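Local coordinates for glycerol dehydrogenase (Bacillus coagulans, PDB 6CSJ), which is a polyol dehydrogenase of the iron-containing alcohol dehydrogenase family that probably oxidises glycerol and, as this double mutant, has acquired D-lactate dehydrogenase activity, at residues T47-Y52 / T57-A62; D86-I91 / D98-V103; K31-A36 / C77-S82. The protein carries 2 engineered substitutions. One frame throughout, in Å; residues are numbered along the deposited sequence.

Overall arrangement
All three contacts lie in the alpha/beta part of the chain, on its six-stranded parallel sheet. From the N terminus, strand 32-36 opens contact 3, which closes about forty residues later on helix 70-82. Within that loop lies contact 1, where the end of helix 38-51 turns back onto strand 59-63. Contact 2 follows in series: strand 87-92 packs against helix 94-106, which directly succeeds it. Strand 32-36 lies between the other two strands, so backbone hydrogen bonds join the three contacts, including Gln60 N to Ala32 O and Val89 N to Phe33 O. The centres of contacts 2 and 3 are about 8 Å apart.

Contact 1: residues T47-Y52 / T57-A62; sequences TVEESY and TGYQMA
Tyr52 and Tyr59 carry this contact as an offset stack, with ring centroids 4.4 Å apart and planes inclined by 19°. The overlap is at the inner ends of the rings: Tyr59 CD1 comes within 3.4 Å of Tyr52 CG, and Tyr52 CD2 lies over the Tyr59 face toward its rim. Tyr59 also makes a CH-pi contact, its CB standing over the middle of the Tyr52 ring, 3.7 Å from the centroid and 10° off the normal. The backbone sets CB there; chi1 of 85°, with CG between the backbone N and the carbonyl carbon, then swings the Tyr59 ring along the last helical turn and into the stack. Gly58 adds its carbonyl O, which approaches Tyr52 CE1 obliquely.

Apolar packing continues one turn back along the helix. Val48 CG1 touches Met61 SD at 4.0 Å; the methionine's bend at chi2 brings the sulfur round to the valine. Within its own strand, Met61 CG also meets the edge of the Tyr59 ring, in plane.

Polar ends play little part across this interface, which has no hydrogen bond between the segments. At the outer margin the aliphatic part of Glu49 lies by the tyrosine hydroxyl, with CG 3.3 Å from Tyr59 OH. The hydroxyl of Tyr52 instead bonds to Thr25 OG1 on helix 21-28, anchoring the far end of the stacked ring. Near the same hydroxyl end, Tyr52 also rests on Ala32 and Ile34 of strand 32-36.

Tyr52 is the first residue to leave helical geometry, so the stack fastens the end of helix 38-51 to the start of strand 59-63, an outermost strand of the sheet. Strand 32-36, this helix and strand 59-63 form a classic beta-alpha-beta crossover of a Rossmann-like domain.

Contact 2: residues D86-I91 / D98-V103; sequences DVVVGI and DTAKAV
Ala100 sets its methyl directly against the backbone of Gly90, with CB 3.6 Å from Gly90 N. This is the first half of a beta-alpha-beta unit: strand 87-92 leads into helix 94-106, which returns nearly antiparallel to it (169° between the short axes) before strand 111-115 resumes the sheet. The axes come within 7.1 Å of each other. Glycine on the strand and alanine on the helix permit this closeness, their CA atoms being 5.0 Å apart.

Val88 supplies most of the strand's share of the surface. Its chi1 of 51° places CG1 between the backbone N and the carbonyl carbon while CG2 stands anti to the N, and both branches reach the helix. Both lie by the carbonyl oxygen of Ala100, CG1 the nearer; CG2 also meets the alanine methyl and, one turn further on, Val103 CG1. In Val103 that branch is the one anti to its own backbone N (chi1 168°), and the two valines cross at a slant. Neighbouring elements complete the packing: Val88 rests on Ile35 and Val103 on Leu76 and Cys77 of helix 70-82.

On the side of the helix turned from the strand, Lys101 is buried, and its NZ donates to the carbonyl oxygens of Ser125 and Leu127. It also forms a weak, long salt bridge along the helix, from Lys101 NZ to Asp98 OD1 at 3.4 Å.

Contact 3: residues K31-A36 / C77-S82; sequences KAFIIA and CEMSKS
Phe33 presents the face of its ring to Ser80, whose CB stands above the ring centre, 3.9 Å from the centroid and 11° off the normal. This CH-pi contact joins the strand to the helix at their closest backbone approach, where the CA atoms of Phe33 and Ser80 are 6.2 Å apart. With CG anti to the backbone N, chi1 of -177° sends the phenyl group out from the strand toward the helix, and chi2 of 77° turns its flat side to Ser80. The backbone of Ser80 lies over that same face toward the outer end of the ring, its N 3.9 Å from Phe33 CE1.

Met79 meets the far end of the ring obliquely through CB, which is 4.0 Å from Phe33 CZ, and the two side chains cross at about a right angle. Strand 32-36 and helix 70-82 are not consecutive here: the helix follows strand 59-63 and leads into strand 87-92, the two neighbours of strand 32-36 in the parallel sheet. It therefore passes over the middle strand in a Rossmann-like crossover, and Phe33 points from the sheet toward the helix face that packs on it.

Ala62 from strand 59-63 touches both Phe33 and Met79. On the loop leading out of the helix, Ala85 packs against both Phe33 and Ser80. The Ser80 hydroxyl is turned toward the root of the phenylalanine side chain, with OG 4.1 Å from Phe33 CB.

Contact 1: residues T47-Y52 / T57-A62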
loop_
_atom_site.group_PDB
_atom_site.type_symbol
_atom_site.label_atom_id
_atom_site.label_comp_id
_atom_site.label_asym_id
_atom_site.label_seq_id
_atom_site.Cartn_x
_atom_site.Cartn_y
_atom_site.Cartn_z
ATOM N N THR A 47 -25.647 -1.555 -0.837
ATOM C CA THR A 47 -25.273 -0.586 -1.885
ATOM C C THR A 47 -24.985 -1.275 -3.211
ATOM O O THR A 47 -25.425 -0.813 -4.265
ATOM C CB THR A 47 -24.031 0.239 -1.479
ATOM O OG1 THR A 47 -24.263 0.859 -0.213
ATOM C CG2 THR A 47 -23.702 1.308 -2.521
ATOM N N VAL A 48 -24.254 -2.388 -3.145
ATOM C CA VAL A 48 -23.892 -3.162 -4.337
ATOM C C VAL A 48 -25.149 -3.762 -4.983
ATOM O O VAL A 48 -25.386 -3.575 -6.178
ATOM C CB VAL A 48 -22.847 -4.256 -3.995
ATOM C CG1 VAL A 48 -22.636 -5.216 -5.161
ATOM C CG2 VAL A 48 -21.526 -3.610 -3.593
ATOM N N GLU A 49 -25.951 -4.450 -4.176
ATOM C CA GLU A 49 -27.250 -4.997 -4.602
ATOM C C GLU A 49 -28.130 -3.929 -5.282
ATOM O O GLU A 49 -28.660 -4.160 -6.369
ATOM C CB GLU A 49 -27.979 -5.646 -3.399
ATOM C CG GLU A 49 -27.394 -6.996 -2.965
ATOM C CD GLU A 49 -28.018 -7.583 -1.698
ATOM O OE1 GLU A 49 -29.107 -7.131 -1.265
ATOM O OE2 GLU A 49 -27.376 -8.486 -1.124
ATOM N N GLU A 50 -28.254 -2.767 -4.646
ATOM C CA GLU A 50 -29.043 -1.654 -5.205
ATOM C C GLU A 50 -28.468 -1.080 -6.503
ATOM O O GLU A 50 -29.196 -0.565 -7.309
ATOM C CB GLU A 50 -29.263 -0.541 -4.160
ATOM C CG GLU A 50 -30.291 -0.960 -3.100
ATOM C CD GLU A 50 -30.585 0.091 -2.053
ATOM O OE1 GLU A 50 -29.649 0.789 -1.616
ATOM O OE2 GLU A 50 -31.782 0.249 -1.714
ATOM N N SER A 51 -27.145 -1.143 -6.670
ATOM C CA SER A 51 -26.482 -0.728 -7.921
ATOM C C SER A 51 -26.903 -1.541 -9.127
ATOM O O SER A 51 -26.945 -1.019 -10.240
ATOM C CB SER A 51 -24.957 -0.780 -7.788
ATOM O OG SER A 51 -24.320 -0.596 -9.040
ATOM N N TYR A 52 -27.215 -2.825 -8.913
ATOM C CA TYR A 52 -27.633 -3.736 -9.993
ATOM C C TYR A 52 -29.168 -3.829 -10.204
ATOM O O TYR A 52 -29.620 -4.709 -10.918
ATOM C CB TYR A 52 -27.006 -5.125 -9.762
ATOM C CG TYR A 52 -25.511 -5.162 -9.997
ATOM C CD1 TYR A 52 -24.995 -5.362 -11.279
ATOM C CD2 TYR A 52 -24.610 -4.994 -8.949
ATOM C CE1 TYR A 52 -23.625 -5.388 -11.511
ATOM C CE2 TYR A 52 -23.234 -5.020 -9.162
ATOM C CZ TYR A 52 -22.749 -5.213 -10.447
ATOM O OH TYR A 52 -21.392 -5.238 -10.671
ATOM N N THR A 57 -29.341 -10.126 -13.063
ATOM C CA THR A 57 -28.588 -11.311 -13.506
ATOM C C THR A 57 -27.154 -10.994 -13.895
ATOM O O THR A 57 -26.439 -11.886 -14.384
ATOM C CB THR A 57 -29.236 -12.012 -14.737
ATOM O OG1 THR A 57 -29.338 -11.099 -15.837
ATOM C CG2 THR A 57 -30.609 -12.573 -14.410
ATOM N N GLY A 58 -26.734 -9.739 -13.691
ATOM C CA GLY A 58 -25.406 -9.297 -14.081
ATOM C C GLY A 58 -24.344 -9.293 -13.005
ATOM O O GLY A 58 -23.281 -8.715 -13.221
ATOM N N TYR A 59 -24.636 -9.906 -11.854
ATOM C CA TYR A 59 -23.671 -10.088 -10.788
ATOM C C TYR A 59 -24.043 -11.242 -9.846
ATOM O O TYR A 59 -25.199 -11.650 -9.793
ATOM C CB TYR A 59 -23.550 -8.807 -9.959
ATOM C CG TYR A 59 -24.594 -8.692 -8.865
ATOM C CD1 TYR A 59 -25.924 -8.394 -9.175
ATOM C CD2 TYR A 59 -24.256 -8.893 -7.528
ATOM C CE1 TYR A 59 -26.883 -8.287 -8.175
ATOM C CE2 TYR A 59 -25.214 -8.810 -6.525
ATOM C CZ TYR A 59 -26.522 -8.508 -6.856
ATOM O OH TYR A 59 -27.476 -8.437 -5.880
ATOM N N GLN A 60 -23.055 -11.739 -9.103
ATOM C CA GLN A 60 -23.287 -12.564 -7.924
ATOM C C GLN A 60 -22.224 -12.253 -6.882
ATOM O O GLN A 60 -21.059 -12.049 -7.221
ATOM C CB GLN A 60 -23.218 -14.049 -8.258
ATOM C CG GLN A 60 -24.511 -14.645 -8.809
ATOM C CD GLN A 60 -24.508 -16.162 -8.777
ATOM O OE1 GLN A 60 -24.396 -16.819 -9.820
ATOM N NE2 GLN A 60 -24.609 -16.730 -7.574
ATOM N N MET A 61 -22.640 -12.229 -5.617
ATOM C CA MET A 61 -21.743 -12.060 -4.485
ATOM C C MET A 61 -21.145 -13.393 -4.130
ATOM O O MET A 61 -21.776 -14.421 -4.335
ATOM C CB MET A 61 -22.500 -11.531 -3.262
ATOM C CG MET A 61 -23.191 -10.192 -3.456
ATOM S SD MET A 61 -22.026 -8.827 -3.663
ATOM C CE MET A 61 -21.267 -8.698 -2.039
ATOM N N ALA A 62 -19.928 -13.366 -3.602
ATOM C CA ALA A 62 -19.257 -14.557 -3.107
ATOM C C ALA A 62 -18.575 -14.202 -1.805
ATOM O O ALA A 62 -17.888 -13.187 -1.727
ATOM C CB ALA A 62 -18.244 -15.048 -4.122
#

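Contact 2: residues D86-I91 / D98-V103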
loop_
_atom_site.group_PDB
_atom_site.type_symbol
_atom_site.label_atom_id
_atom_site.label_comp_id
_atom_site.label_asym_id
_atom_site.label_seq_id
_atom_site.Cartn_x
_atom_site.Cartn_y
_atom_site.Cartn_z
ATOM N N ASP A 86 -17.383 -13.122 -16.232
ATOM C CA ASP A 86 -16.354 -12.570 -17.146
ATOM C C ASP A 86 -15.694 -11.262 -16.626
ATOM O O ASP A 86 -15.015 -10.559 -17.380
ATOM C CB ASP A 86 -16.955 -12.371 -18.550
ATOM C CG ASP A 86 -18.125 -11.398 -18.559
ATOM O OD1 ASP A 86 -18.549 -10.929 -17.470
ATOM O OD2 ASP A 86 -18.635 -11.104 -19.659
ATOM N N VAL A 87 -15.919 -10.945 -15.348
ATOM C CA VAL A 87 -15.196 -9.868 -14.649
ATOM C C VAL A 87 -15.250 -10.140 -13.141
ATOM O O VAL A 87 -16.282 -10.567 -12.615
ATOM C CB VAL A 87 -15.744 -8.452 -15.006
ATOM C CG1 VAL A 87 -17.236 -8.330 -14.722
ATOM C CG2 VAL A 87 -14.981 -7.360 -14.271
ATOM N N VAL A 88 -14.132 -9.919 -12.452
ATOM C CA VAL A 88 -14.052 -10.182 -11.010
ATOM C C VAL A 88 -13.855 -8.867 -10.251
ATOM O O VAL A 88 -13.142 -7.975 -10.707
ATOM C CB VAL A 88 -12.961 -11.237 -10.663
ATOM C CG1 VAL A 88 -11.617 -10.893 -11.296
ATOM C CG2 VAL A 88 -12.827 -11.415 -9.151
ATOM N N VAL A 89 -14.512 -8.756 -9.101
ATOM C CA VAL A 89 -14.440 -7.574 -8.261
ATOM C C VAL A 89 -14.036 -8.015 -6.866
ATOM O O VAL A 89 -14.575 -8.994 -6.347
ATOM C CB VAL A 89 -15.793 -6.826 -8.190
ATOM C CG1 VAL A 89 -15.661 -5.553 -7.354
ATOM C CG2 VAL A 89 -16.312 -6.519 -9.593
ATOM N N GLY A 90 -13.088 -7.287 -6.274
ATOM C CA GLY A 90 -12.723 -7.448 -4.867
ATOM C C GLY A 90 -13.066 -6.171 -4.134
ATOM O O GLY A 90 -12.786 -5.085 -4.631
ATOM N N ILE A 91 -13.687 -6.303 -2.962
ATOM C CA ILE A 91 -14.086 -5.168 -2.139
ATOM C C ILE A 91 -13.635 -5.445 -0.713
ATOM O O ILE A 91 -14.057 -6.424 -0.106
ATOM C CB ILE A 91 -15.625 -4.927 -2.175
ATOM C CG1 ILE A 91 -16.154 -4.920 -3.625
ATOM C CG2 ILE A 91 -15.983 -3.606 -1.483
ATOM C CD1 ILE A 91 -17.654 -4.739 -3.745
ATOM N N ASP A 98 -6.134 -8.656 -3.313
ATOM C CA ASP A 98 -5.147 -9.571 -3.907
ATOM C C ASP A 98 -5.768 -10.888 -4.382
ATOM O O ASP A 98 -5.383 -11.419 -5.435
ATOM C CB ASP A 98 -3.988 -9.834 -2.921
ATOM C CG ASP A 98 -3.072 -8.606 -2.728
ATOM O OD1 ASP A 98 -3.309 -7.544 -3.351
ATOM O OD2 ASP A 98 -2.101 -8.727 -1.951
ATOM N N THR A 99 -6.733 -11.398 -3.621
ATOM C CA THR A 99 -7.478 -12.600 -4.010
ATOM C C THR A 99 -8.208 -12.370 -5.334
ATOM O O THR A 99 -8.144 -13.207 -6.233
ATOM C CB THR A 99 -8.455 -13.032 -2.888
ATOM O OG1 THR A 99 -7.712 -13.335 -1.708
ATOM C CG2 THR A 99 -9.276 -14.237 -3.282
ATOM N N ALA A 100 -8.875 -11.227 -5.456
ATOM C CA ALA A 100 -9.549 -10.863 -6.702
ATOM C C ALA A 100 -8.576 -10.752 -7.887
ATOM O O ALA A 100 -8.895 -11.173 -8.995
ATOM C CB ALA A 100 -10.321 -9.567 -6.528
ATOM N N LYS A 101 -7.399 -10.185 -7.662
ATOM C CA LYS A 101 -6.401 -10.046 -8.731
ATOM C C LYS A 101 -5.916 -11.421 -9.201
ATOM O O LYS A 101 -5.809 -11.669 -10.407
ATOM C CB LYS A 101 -5.197 -9.216 -8.276
ATOM C CG LYS A 101 -5.470 -7.767 -7.890
ATOM C CD LYS A 101 -4.181 -7.041 -7.555
ATOM C CE LYS A 101 -4.347 -6.076 -6.398
ATOM N NZ LYS A 101 -3.039 -5.475 -5.980
ATOM N N ALA A 102 -5.626 -12.296 -8.238
ATOM C CA ALA A 102 -5.248 -13.691 -8.515
ATOM C C ALA A 102 -6.329 -14.438 -9.317
ATOM O O ALA A 102 -6.017 -15.093 -10.321
ATOM C CB ALA A 102 -4.947 -14.433 -7.214
ATOM N N VAL A 103 -7.590 -14.308 -8.891
ATOM C CA VAL A 103 -8.722 -14.929 -9.603
ATOM C C VAL A 103 -8.817 -14.426 -11.045
ATOM O O VAL A 103 -9.055 -15.216 -11.956
ATOM C CB VAL A 103 -10.072 -14.735 -8.856
ATOM C CG1 VAL A 103 -11.266 -15.120 -9.719
ATOM C CG2 VAL A 103 -10.094 -15.562 -7.578
#

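Contact 3: residues K31-A36 / C77-S82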
loop_
_atom_site.group_PDB
_atom_site.type_symbol
_atom_site.label_atom_id
_atom_site.label_comp_id
_atom_site.label_asym_id
_atom_site.label_seq_id
_atom_site.Cartn_x
_atom_site.Cartn_y
_atom_site.Cartn_z
ATOM N N LYS A 31 -21.270 -10.282 -16.644
ATOM C CA LYS A 31 -21.519 -10.994 -15.389
ATOM C C LYS A 31 -20.348 -10.835 -14.406
ATOM O O LYS A 31 -19.265 -11.369 -14.629
ATOM C CB LYS A 31 -21.768 -12.476 -15.705
ATOM C CG LYS A 31 -22.059 -13.378 -14.511
ATOM C CD LYS A 31 -23.441 -13.134 -13.942
ATOM C CE LYS A 31 -23.639 -13.888 -12.627
ATOM N NZ LYS A 31 -23.744 -15.361 -12.786
ATOM N N ALA A 32 -20.593 -10.113 -13.316
ATOM C CA ALA A 32 -19.577 -9.827 -12.308
ATOM C C ALA A 32 -19.578 -10.855 -11.183
ATOM O O ALA A 32 -20.631 -11.322 -10.749
ATOM C CB ALA A 32 -19.782 -8.438 -11.733
ATOM N N PHE A 33 -18.377 -11.203 -10.722
ATOM C CA PHE A 33 -18.175 -12.064 -9.566
ATOM C C PHE A 33 -17.547 -11.183 -8.474
ATOM O O PHE A 33 -16.396 -10.777 -8.589
ATOM C CB PHE A 33 -17.264 -13.236 -9.962
ATOM C CG PHE A 33 -17.039 -14.241 -8.869
ATOM C CD1 PHE A 33 -18.017 -15.170 -8.554
ATOM C CD2 PHE A 33 -15.828 -14.284 -8.177
ATOM C CE1 PHE A 33 -17.808 -16.114 -7.553
ATOM C CE2 PHE A 33 -15.613 -15.225 -7.178
ATOM C CZ PHE A 33 -16.603 -16.137 -6.860
ATOM N N ILE A 34 -18.313 -10.898 -7.424
ATOM C CA ILE A 34 -17.968 -9.868 -6.454
ATOM C C ILE A 34 -17.556 -10.501 -5.122
ATOM O O ILE A 34 -18.399 -11.008 -4.383
ATOM C CB ILE A 34 -19.144 -8.862 -6.293
ATOM C CG1 ILE A 34 -19.448 -8.197 -7.646
ATOM C CG2 ILE A 34 -18.824 -7.819 -5.229
ATOM C CD1 ILE A 34 -20.631 -7.266 -7.665
ATOM N N ILE A 35 -16.255 -10.457 -4.830
ATOM C CA ILE A 35 -15.671 -11.103 -3.660
ATOM C C ILE A 35 -15.597 -10.104 -2.504
ATOM O O ILE A 35 -15.106 -8.999 -2.674
ATOM C CB ILE A 35 -14.252 -11.633 -3.978
ATOM C CG1 ILE A 35 -14.290 -12.607 -5.158
ATOM C CG2 ILE A 35 -13.635 -12.331 -2.773
ATOM C CD1 ILE A 35 -12.923 -12.877 -5.767
ATOM N N ALA A 36 -16.070 -10.520 -1.331
ATOM C CA ALA A 36 -16.002 -9.718 -0.113
ATOM C C ALA A 36 -16.132 -10.606 1.125
ATOM O O ALA A 36 -16.856 -11.610 1.097
ATOM C CB ALA A 36 -17.091 -8.663 -0.114
ATOM N N CYS A 77 -12.058 -19.272 -8.023
ATOM C CA CYS A 77 -11.925 -19.475 -9.483
ATOM C C CYS A 77 -12.974 -20.452 -10.032
ATOM O O CYS A 77 -13.571 -20.189 -11.082
ATOM C CB CYS A 77 -10.539 -20.009 -9.856
ATOM S SG CYS A 77 -9.211 -18.794 -9.778
ATOM N N GLU A 78 -13.179 -21.572 -9.323
ATOM C CA GLU A 78 -14.154 -22.594 -9.734
ATOM C C GLU A 78 -15.571 -22.033 -9.669
ATOM O O GLU A 78 -16.303 -22.105 -10.654
ATOM C CB GLU A 78 -14.016 -23.886 -8.903
ATOM C CG GLU A 78 -12.798 -24.733 -9.294
ATOM C CD GLU A 78 -12.961 -25.469 -10.628
ATOM O OE1 GLU A 78 -14.089 -25.908 -10.961
ATOM O OE2 GLU A 78 -11.949 -25.635 -11.356
ATOM N N MET A 79 -15.932 -21.425 -8.540
ATOM C CA MET A 79 -17.228 -20.742 -8.421
ATOM C C MET A 79 -17.453 -19.723 -9.533
ATOM O O MET A 79 -18.539 -19.669 -10.105
ATOM C CB MET A 79 -17.354 -20.038 -7.071
ATOM C CG MET A 79 -17.491 -20.963 -5.887
ATOM S SD MET A 79 -17.386 -20.050 -4.345
ATOM C CE MET A 79 -18.797 -18.972 -4.500
ATOM N N SER A 80 -16.422 -18.930 -9.825
ATOM C CA SER A 80 -16.470 -17.921 -10.895
ATOM C C SER A 80 -16.706 -18.529 -12.290
ATOM O O SER A 80 -17.531 -18.010 -13.040
ATOM C CB SER A 80 -15.192 -17.069 -10.902
ATOM O OG SER A 80 -15.196 -16.155 -11.979
ATOM N N LYS A 81 -15.981 -19.597 -12.637
ATOM C CA LYS A 81 -16.223 -20.341 -13.900
ATOM C C LYS A 81 -17.624 -20.963 -13.931
ATOM O O LYS A 81 -18.323 -20.876 -14.938
ATOM C CB LYS A 81 -15.190 -21.453 -14.126
ATOM C CG LYS A 81 -13.785 -20.989 -14.487
ATOM C CD LYS A 81 -13.005 -22.095 -15.202
ATOM C CE LYS A 81 -11.493 -21.930 -15.075
ATOM N NZ LYS A 81 -10.998 -22.511 -13.794
ATOM N N SER A 82 -18.012 -21.577 -12.814
ATOM C CA SER A 82 -19.344 -22.168 -12.622
ATOM C C SER A 82 -20.508 -21.167 -12.827
ATOM O O SER A 82 -21.526 -21.512 -13.428
ATOM C CB SER A 82 -19.418 -22.827 -11.230
ATOM O OG SER A 82 -20.750 -23.081 -10.828
#